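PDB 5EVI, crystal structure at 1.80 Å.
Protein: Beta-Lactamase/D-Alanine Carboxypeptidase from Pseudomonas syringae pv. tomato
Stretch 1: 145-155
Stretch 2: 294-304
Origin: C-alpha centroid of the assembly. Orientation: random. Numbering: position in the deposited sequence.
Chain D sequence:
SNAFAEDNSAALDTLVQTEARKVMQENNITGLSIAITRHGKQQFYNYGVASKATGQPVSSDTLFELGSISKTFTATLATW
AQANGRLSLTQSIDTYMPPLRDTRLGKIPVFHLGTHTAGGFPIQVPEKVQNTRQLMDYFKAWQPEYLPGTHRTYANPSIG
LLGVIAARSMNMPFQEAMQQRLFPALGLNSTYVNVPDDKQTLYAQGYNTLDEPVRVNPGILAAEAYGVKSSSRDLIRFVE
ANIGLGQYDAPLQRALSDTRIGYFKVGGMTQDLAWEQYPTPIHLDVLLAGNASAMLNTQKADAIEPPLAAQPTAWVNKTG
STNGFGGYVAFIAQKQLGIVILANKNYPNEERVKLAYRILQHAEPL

Stretch 1 145-155: EYLPGTHRTYA
Stretch 2 (294-304) AMLNTQKADAI

The contact is a short antiparallel backbone pairing between two segments far apart in sequence, continued at one end by a threonine-threonine hydrogen bond, with water bridges beyond the paired residues at both ends and one beside Arg152; 583 Å² is buried in all.

The register places His151 opposite Lys300 as a non-hydrogen-bonded pair (CA to CA 4.3 Å) and Arg152 opposite Gln299 as a hydrogen-bonded pair (5.2 Å between CA atoms). Three backbone hydrogen bonds support this assignment. Arg152 N donates to Gln299 O at 2.8 Å (angle at hydrogen 157°), Gln299 N returns to Arg152 O at 3.0 Å (169°), and Ala301 N donates to Thr150 O at 3.1 Å (168°). Extended phi/psi values of -140/169 for His151, -132/121 for Arg152 and -115/157 for Gln299 fit the strand geometry.

Stretch 1 enters through a type II turn from Leu147 to Thr150. Gly149 there has phi/psi 78/-5, a positive phi that favours glycine. The turn is closed by Thr150 N to Leu147 O at 3.2 Å and reinforced by Thr150 OG1, chi1 p, which donates to Leu147 O at a very short 2.5 Å. His151 (chi1 m, chi2 77°) donates from ND1 to Thr150 OG1 at 3.0 Å. Beyond the direct ladder, water 1 donates to Gly149 O (2.8 Å) and accepts from Ala303 N (2.7 Å), spanning the gap where the backbones separate.

Arg152 and Gln299 direct their side chains to the same face of the sheet. Arg152 adopts t, m, t for chi1 to chi3; its NH1 lies 3.1 Å from Met295 O, near the guanidinium plane, but the angle is too poor for a hydrogen bond. Water 3 provides a link instead, accepting from Arg152 NH1 at 2.8 Å and lying within donating distance of Met295 O at 2.6 Å. Gln299 (chi1 -87°, chi2 80°) folds back so that NE2 donates to Met295 O at 3.0 Å, while Ala301 CB packs 4.3 Å from Arg152 CB.

Past the ladder, Thr153 and Thr298, both chi1 m, meet through OG1 to OG1 at 2.6 Å. Tyr146 OH also hydrogen-bonds Thr153 OG1 at 3.0 Å, and Tyr146 CE2 lies 4.0 Å from Thr298 CG2. Thr298 CA adds a CA-H...O contact to Arg152 O at 3.4 Å. Finally, Tyr154 (t, chi2 86°) brings CD2 to 3.5 Å from CD2 of Leu296 (m, t), an apolar contact, and water 4 donates to both Tyr154 O (2.6 Å) and Leu296 O (2.5 Å).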

ATOM      1  N   GLU D 145     -15.216  12.057  15.686  1.00 28.24           N
ATOM      2  CA  GLU D 145     -15.964  13.153  15.074  1.00 27.96           C
ATOM      3  C   GLU D 145     -17.223  12.665  14.357  1.00 26.90           C
ATOM      4  O   GLU D 145     -18.209  13.417  14.251  1.00 25.95           O
ATOM      5  CB  GLU D 145     -15.071  13.942  14.119  1.00 29.02           C
ATOM      6  CG  GLU D 145     -13.843  14.541  14.819  1.00 29.74           C
ATOM      7  CD  GLU D 145     -13.458  15.923  14.317  1.00 30.53           C
ATOM      8  OE1 GLU D 145     -14.141  16.452  13.423  1.00 30.58           O
ATOM      9  OE2 GLU D 145     -12.468  16.492  14.834  1.00 31.96           O
ATOM     10  N   TYR D 146     -17.179  11.426  13.876  1.00 25.76           N
ATOM     11  CA  TYR D 146     -18.320  10.768  13.269  1.00 25.04           C
ATOM     12  C   TYR D 146     -18.429   9.316  13.736  1.00 24.55           C
ATOM     13  O   TYR D 146     -17.489   8.754  14.302  1.00 24.08           O
ATOM     14  CB  TYR D 146     -18.249  10.863  11.740  1.00 24.63           C
ATOM     15  CG  TYR D 146     -16.965  10.348  11.119  1.00 24.65           C
ATOM     16  CD1 TYR D 146     -16.796   8.993  10.831  1.00 24.14           C
ATOM     17  CD2 TYR D 146     -15.928  11.222  10.796  1.00 24.39           C
ATOM     18  CE1 TYR D 146     -15.631   8.519  10.234  1.00 24.69           C
ATOM     19  CE2 TYR D 146     -14.759  10.753  10.213  1.00 24.21           C
ATOM     20  CZ  TYR D 146     -14.613   9.414   9.937  1.00 23.94           C
ATOM     21  OH  TYR D 146     -13.450   8.990   9.361  1.00 23.99           O
ATOM     22  N   LEU D 147     -19.613   8.741  13.542  1.00 25.05           N
ATOM     23  CA  LEU D 147     -19.888   7.359  13.913  1.00 25.94           C
ATOM     24  C   LEU D 147     -19.116   6.445  12.965  1.00 26.65           C
ATOM     25  O   LEU D 147     -18.931   6.829  11.808  1.00 26.45           O
ATOM     26  CB  LEU D 147     -21.396   7.062  13.810  1.00 26.63           C
ATOM     27  CG  LEU D 147     -22.310   7.816  14.776  1.00 27.06           C
ATOM     28  CD1 LEU D 147     -23.775   7.613  14.392  1.00 27.13           C
ATOM     29  CD2 LEU D 147     -22.048   7.348  16.207  1.00 27.60           C
ATOM     30  N   PRO D 148     -18.659   5.255  13.444  1.00 26.99           N
ATOM     31  CA  PRO D 148     -17.868   4.343  12.602  1.00 26.80           C
ATOM     32  C   PRO D 148     -18.576   3.959  11.309  1.00 26.71           C
ATOM     33  O   PRO D 148     -19.810   3.729  11.306  1.00 25.42           O
ATOM     34  CB  PRO D 148     -17.691   3.111  13.484  1.00 27.38           C
ATOM     35  CG  PRO D 148     -17.777   3.627  14.876  1.00 27.95           C
ATOM     36  CD  PRO D 148     -18.795   4.722  14.816  1.00 27.52           C
ATOM     37  N   GLY D 149     -17.813   3.945  10.218  1.00 25.71           N
ATOM     38  CA  GLY D 149     -18.340   3.574   8.909  1.00 25.42           C
ATOM     39  C   GLY D 149     -19.158   4.624   8.179  1.00 24.62           C
ATOM     40  O   GLY D 149     -19.527   4.412   7.021  1.00 24.75           O
ATOM     41  N   THR D 150     -19.416   5.765   8.821  1.00 23.89           N
ATOM     42  CA  THR D 150     -20.255   6.804   8.229  1.00 23.50           C
ATOM     43  C   THR D 150     -19.446   7.750   7.366  1.00 22.85           C
ATOM     44  O   THR D 150     -19.977   8.357   6.443  1.00 22.12           O
ATOM     45  CB  THR D 150     -21.007   7.594   9.308  1.00 23.64           C
ATOM     46  OG1 THR D 150     -20.075   8.252  10.164  1.00 23.73           O
ATOM     47  CG2 THR D 150     -21.857   6.653  10.154  1.00 24.08           C
ATOM     48  N   HIS D 151     -18.156   7.890   7.670  1.00 23.39           N
ATOM     49  CA  HIS D 151     -17.260   8.706   6.854  1.00 23.53           C
ATOM     50  C   HIS D 151     -15.908   8.011   6.711  1.00 22.66           C
ATOM     51  O   HIS D 151     -15.639   7.012   7.395  1.00 22.42           O
ATOM     52  CB  HIS D 151     -17.097  10.108   7.447  1.00 24.61           C
ATOM     53  CG  HIS D 151     -18.372  10.903   7.518  1.00 25.54           C
ATOM     54  ND1 HIS D 151     -19.341  10.681   8.475  1.00 25.55           N
ATOM     55  CD2 HIS D 151     -18.821  11.931   6.761  1.00 26.35           C
ATOM     56  CE1 HIS D 151     -20.332  11.536   8.304  1.00 26.18           C
ATOM     57  NE2 HIS D 151     -20.042  12.308   7.271  1.00 26.55           N
ATOM     58  N   ARG D 152     -15.088   8.534   5.803  1.00 21.95           N
ATOM     59  CA  ARG D 152     -13.773   7.973   5.494  1.00 22.04           C
ATOM     60  C   ARG D 152     -12.718   9.084   5.489  1.00 21.08           C
ATOM     61  O   ARG D 152     -12.810  10.029   4.697  1.00 22.09           O
ATOM     62  CB  ARG D 152     -13.824   7.253   4.150  1.00 22.54           C
ATOM     63  CG  ARG D 152     -12.603   6.362   3.830  1.00 23.42           C
ATOM     64  CD  ARG D 152     -11.517   7.156   3.133  1.00 23.65           C
ATOM     65  NE  ARG D 152     -10.576   6.324   2.378  1.00 24.07           N
ATOM     66  CZ  ARG D 152      -9.578   6.809   1.634  1.00 23.84           C
ATOM     67  NH1 ARG D 152      -9.380   8.123   1.515  1.00 24.17           N
ATOM     68  NH2 ARG D 152      -8.774   5.964   0.991  1.00 23.83           N
ATOM     69  N   THR D 153     -11.717   8.925   6.356  1.00 20.12           N
ATOM     70  CA  THR D 153     -10.643   9.884   6.545  1.00 19.69           C
ATOM     71  C   THR D 153      -9.327   9.109   6.536  1.00 19.72           C
ATOM     72  O   THR D 153      -8.960   8.454   7.501  1.00 18.69           O
ATOM     73  CB  THR D 153     -10.867  10.664   7.854  1.00 20.21           C
ATOM     74  OG1 THR D 153     -12.181  11.206   7.811  1.00 20.05           O
ATOM     75  CG2 THR D 153      -9.879  11.798   8.035  1.00 20.02           C
ATOM     76  N   TYR D 154      -8.648   9.160   5.403  1.00 19.61           N
ATOM     77  CA  TYR D 154      -7.359   8.469   5.227  1.00 19.63           C
ATOM     78  C   TYR D 154      -6.387   8.956   6.308  1.00 19.67           C
ATOM     79  O   TYR D 154      -6.210  10.161   6.456  1.00 19.42           O
ATOM     80  CB  TYR D 154      -6.809   8.790   3.853  1.00 19.73           C
ATOM     81  CG  TYR D 154      -5.593   8.006   3.450  1.00 19.95           C
ATOM     82  CD1 TYR D 154      -5.731   6.759   2.851  1.00 20.17           C
ATOM     83  CD2 TYR D 154      -4.300   8.522   3.623  1.00 20.27           C
ATOM     84  CE1 TYR D 154      -4.632   6.029   2.445  1.00 19.99           C
ATOM     85  CE2 TYR D 154      -3.184   7.798   3.214  1.00 20.71           C
ATOM     86  CZ  TYR D 154      -3.358   6.547   2.629  1.00 20.96           C
ATOM     87  OH  TYR D 154      -2.265   5.809   2.218  1.00 21.42           O
ATOM     88  N   ALA D 155      -5.792   8.052   7.082  1.00 19.92           N
ATOM     89  CA  ALA D 155      -4.854   8.468   8.139  1.00 20.40           C
ATOM     90  C   ALA D 155      -3.759   7.445   8.494  1.00 20.88           C
ATOM     91  O   ALA D 155      -3.999   6.239   8.478  1.00 21.22           O
ATOM     92  CB  ALA D 155      -5.639   8.869   9.393  1.00 20.42           C
ATOM     93  N   ALA D 294      -7.636  15.471  -3.126  1.00 28.93           N
ATOM     94  CA  ALA D 294      -8.942  15.763  -2.537  1.00 29.51           C
ATOM     95  C   ALA D 294      -9.448  14.599  -1.652  1.00 28.80           C
ATOM     96  O   ALA D 294     -10.061  14.826  -0.606  1.00 30.03           O
ATOM     97  CB  ALA D 294      -9.953  16.093  -3.629  1.00 30.47           C
HETATM   98  N   MSE D 295      -9.135  13.362  -2.036  1.00 27.37           N
HETATM   99  CA  MSE D 295      -9.614  12.181  -1.296  1.00 27.49           C
HETATM  100  C   MSE D 295      -8.949  12.000   0.056  1.00 28.30           C
HETATM  101  O   MSE D 295      -9.424  11.199   0.856  1.00 29.80           O
HETATM  102  CB  MSE D 295      -9.430  10.907  -2.122  1.00 26.01           C
HETATM  103  CG  MSE D 295     -10.221  10.920  -3.426  1.00 25.14           C
HETATM  104 SE   MSE D 295     -12.157  10.705  -3.146  0.20 22.79          SE
HETATM  105  CE  MSE D 295     -12.181   8.998  -2.172  1.00 23.57           C
ATOM    106  N   LEU D 296      -7.847  12.707   0.324  1.00 29.01           N
ATOM    107  CA  LEU D 296      -7.267  12.761   1.674  1.00 30.30           C
ATOM    108  C   LEU D 296      -8.175  13.450   2.715  1.00 30.80           C
ATOM    109  O   LEU D 296      -7.989  13.248   3.908  1.00 31.59           O
ATOM    110  CB  LEU D 296      -5.892  13.443   1.663  1.00 31.31           C
ATOM    111  CG  LEU D 296      -4.762  12.728   0.904  1.00 31.73           C
ATOM    112  CD1 LEU D 296      -3.507  13.591   0.809  1.00 32.87           C
ATOM    113  CD2 LEU D 296      -4.452  11.388   1.553  1.00 32.32           C
ATOM    114  N   ASN D 297      -9.146  14.249   2.280  1.00 30.42           N
ATOM    115  CA  ASN D 297     -10.093  14.880   3.206  1.00 30.92           C
ATOM    116  C   ASN D 297     -11.277  13.966   3.488  1.00 30.10           C
ATOM    117  O   ASN D 297     -11.519  13.023   2.758  1.00 29.32           O
ATOM    118  CB  ASN D 297     -10.597  16.209   2.653  1.00 31.42           C
ATOM    119  CG  ASN D 297      -9.492  17.245   2.493  1.00 32.29           C
ATOM    120  OD1 ASN D 297      -9.707  18.271   1.856  1.00 35.05           O
ATOM    121  ND2 ASN D 297      -8.308  16.980   3.053  1.00 32.17           N
ATOM    122  N   THR D 298     -12.029  14.281   4.538  1.00 29.99           N
ATOM    123  CA  THR D 298     -13.096  13.406   5.024  1.00 30.23           C
ATOM    124  C   THR D 298     -14.259  13.359   4.039  1.00 30.95           C
ATOM    125  O   THR D 298     -14.792  14.397   3.669  1.00 30.76           O
ATOM    126  CB  THR D 298     -13.568  13.849   6.418  1.00 30.19           C
ATOM    127  OG1 THR D 298     -12.460  13.750   7.324  1.00 29.83           O
ATOM    128  CG2 THR D 298     -14.694  12.976   6.930  1.00 29.59           C
ATOM    129  N   GLN D 299     -14.621  12.150   3.606  1.00 31.79           N
ATOM    130  CA  GLN D 299     -15.723  11.920   2.665  1.00 32.83           C
ATOM    131  C   GLN D 299     -16.803  11.133   3.372  1.00 33.03           C
ATOM    132  O   GLN D 299     -16.518  10.436   4.340  1.00 31.92           O
ATOM    133  CB  GLN D 299     -15.273  11.074   1.464  1.00 33.51           C
ATOM    134  CG  GLN D 299     -14.674  11.844   0.298  1.00 34.83           C
ATOM    135  CD  GLN D 299     -13.235  12.223   0.528  1.00 35.44           C
ATOM    136  OE1 GLN D 299     -12.848  13.380   0.343  1.00 34.67           O
ATOM    137  NE2 GLN D 299     -12.425  11.248   0.944  1.00 36.47           N
ATOM    138  N   LYS D 300     -18.029  11.231   2.864  1.00 33.76           N
ATOM    139  CA  LYS D 300     -19.105  10.336   3.268  1.00 34.60           C
ATOM    140  C   LYS D 300     -18.820   8.929   2.729  1.00 33.82           C
ATOM    141  O   LYS D 300     -18.287   8.770   1.628  1.00 32.50           O
ATOM    142  CB  LYS D 300     -20.449  10.829   2.733  1.00 35.71           C
ATOM    143  CG  LYS D 300     -21.612   9.921   3.098  1.00 37.32           C
ATOM    144  CD  LYS D 300     -22.933  10.679   3.213  1.00 38.39           C
ATOM    145  CE  LYS D 300     -23.995   9.835   3.896  1.00 39.28           C
ATOM    146  NZ  LYS D 300     -24.112   8.465   3.311  1.00 39.55           N
ATOM    147  N   ALA D 301     -19.175   7.922   3.521  1.00 34.60           N
ATOM    148  CA  ALA D 301     -19.040   6.526   3.124  1.00 35.65           C
ATOM    149  C   ALA D 301     -20.323   5.771   3.450  1.00 36.60           C
ATOM    150  O   ALA D 301     -21.092   6.187   4.316  1.00 35.88           O
ATOM    151  CB  ALA D 301     -17.858   5.879   3.833  1.00 35.95           C
ATOM    152  N   ASP D 302     -20.529   4.661   2.743  1.00 38.25           N
ATOM    153  CA  ASP D 302     -21.702   3.798   2.915  1.00 39.22           C
ATOM    154  C   ASP D 302     -21.244   2.355   3.106  1.00 40.67           C
ATOM    155  O   ASP D 302     -20.542   1.810   2.254  1.00 40.48           O
ATOM    156  CB  ASP D 302     -22.606   3.891   1.689  1.00 39.72           C
ATOM    157  CG  ASP D 302     -23.066   5.309   1.405  1.00 40.16           C
ATOM    158  OD1 ASP D 302     -23.372   6.052   2.360  1.00 40.27           O
ATOM    159  OD2 ASP D 302     -23.132   5.679   0.219  1.00 40.75           O
ATOM    160  N   ALA D 303     -21.648   1.738   4.212  1.00 42.16           N
ATOM    161  CA  ALA D 303     -21.244   0.362   4.522  1.00 44.68           C
ATOM    162  C   ALA D 303     -21.833  -0.645   3.534  1.00 46.90           C
ATOM    163  O   ALA D 303     -23.027  -0.617   3.253  1.00 46.49           O
ATOM    164  CB  ALA D 303     -21.643  -0.003   5.944  1.00 44.64           C
ATOM    165  N   ILE D 304     -20.978  -1.521   3.010  1.00 49.54           N
ATOM    166  CA  ILE D 304     -21.416  -2.644   2.192  1.00 52.31           C
ATOM    167  C   ILE D 304     -21.611  -3.809   3.164  1.00 53.22           C
ATOM    168  O   ILE D 304     -20.637  -4.320   3.726  1.00 52.45           O
ATOM    169  CB  ILE D 304     -20.387  -3.003   1.095  1.00 54.59           C
ATOM    170  CG1 ILE D 304     -19.998  -1.763   0.271  1.00 58.76           C
ATOM    171  CG2 ILE D 304     -20.951  -4.085   0.176  1.00 54.61           C
ATOM    172  CD1 ILE D 304     -18.754  -1.943  -0.575  1.00 69.61           C
TER
HETATM  173  O   HOH W   1     -22.057   3.601   6.147  1.00 24.60           O
HETATM  174  O   HOH W   2     -22.582   7.911   6.241  1.00 22.46           O
HETATM  175  O   HOH W   3     -10.495  10.213   3.061  1.00 25.44           O
HETATM  176  O   HOH W   4      -6.509  12.630   5.788  1.00 16.65           O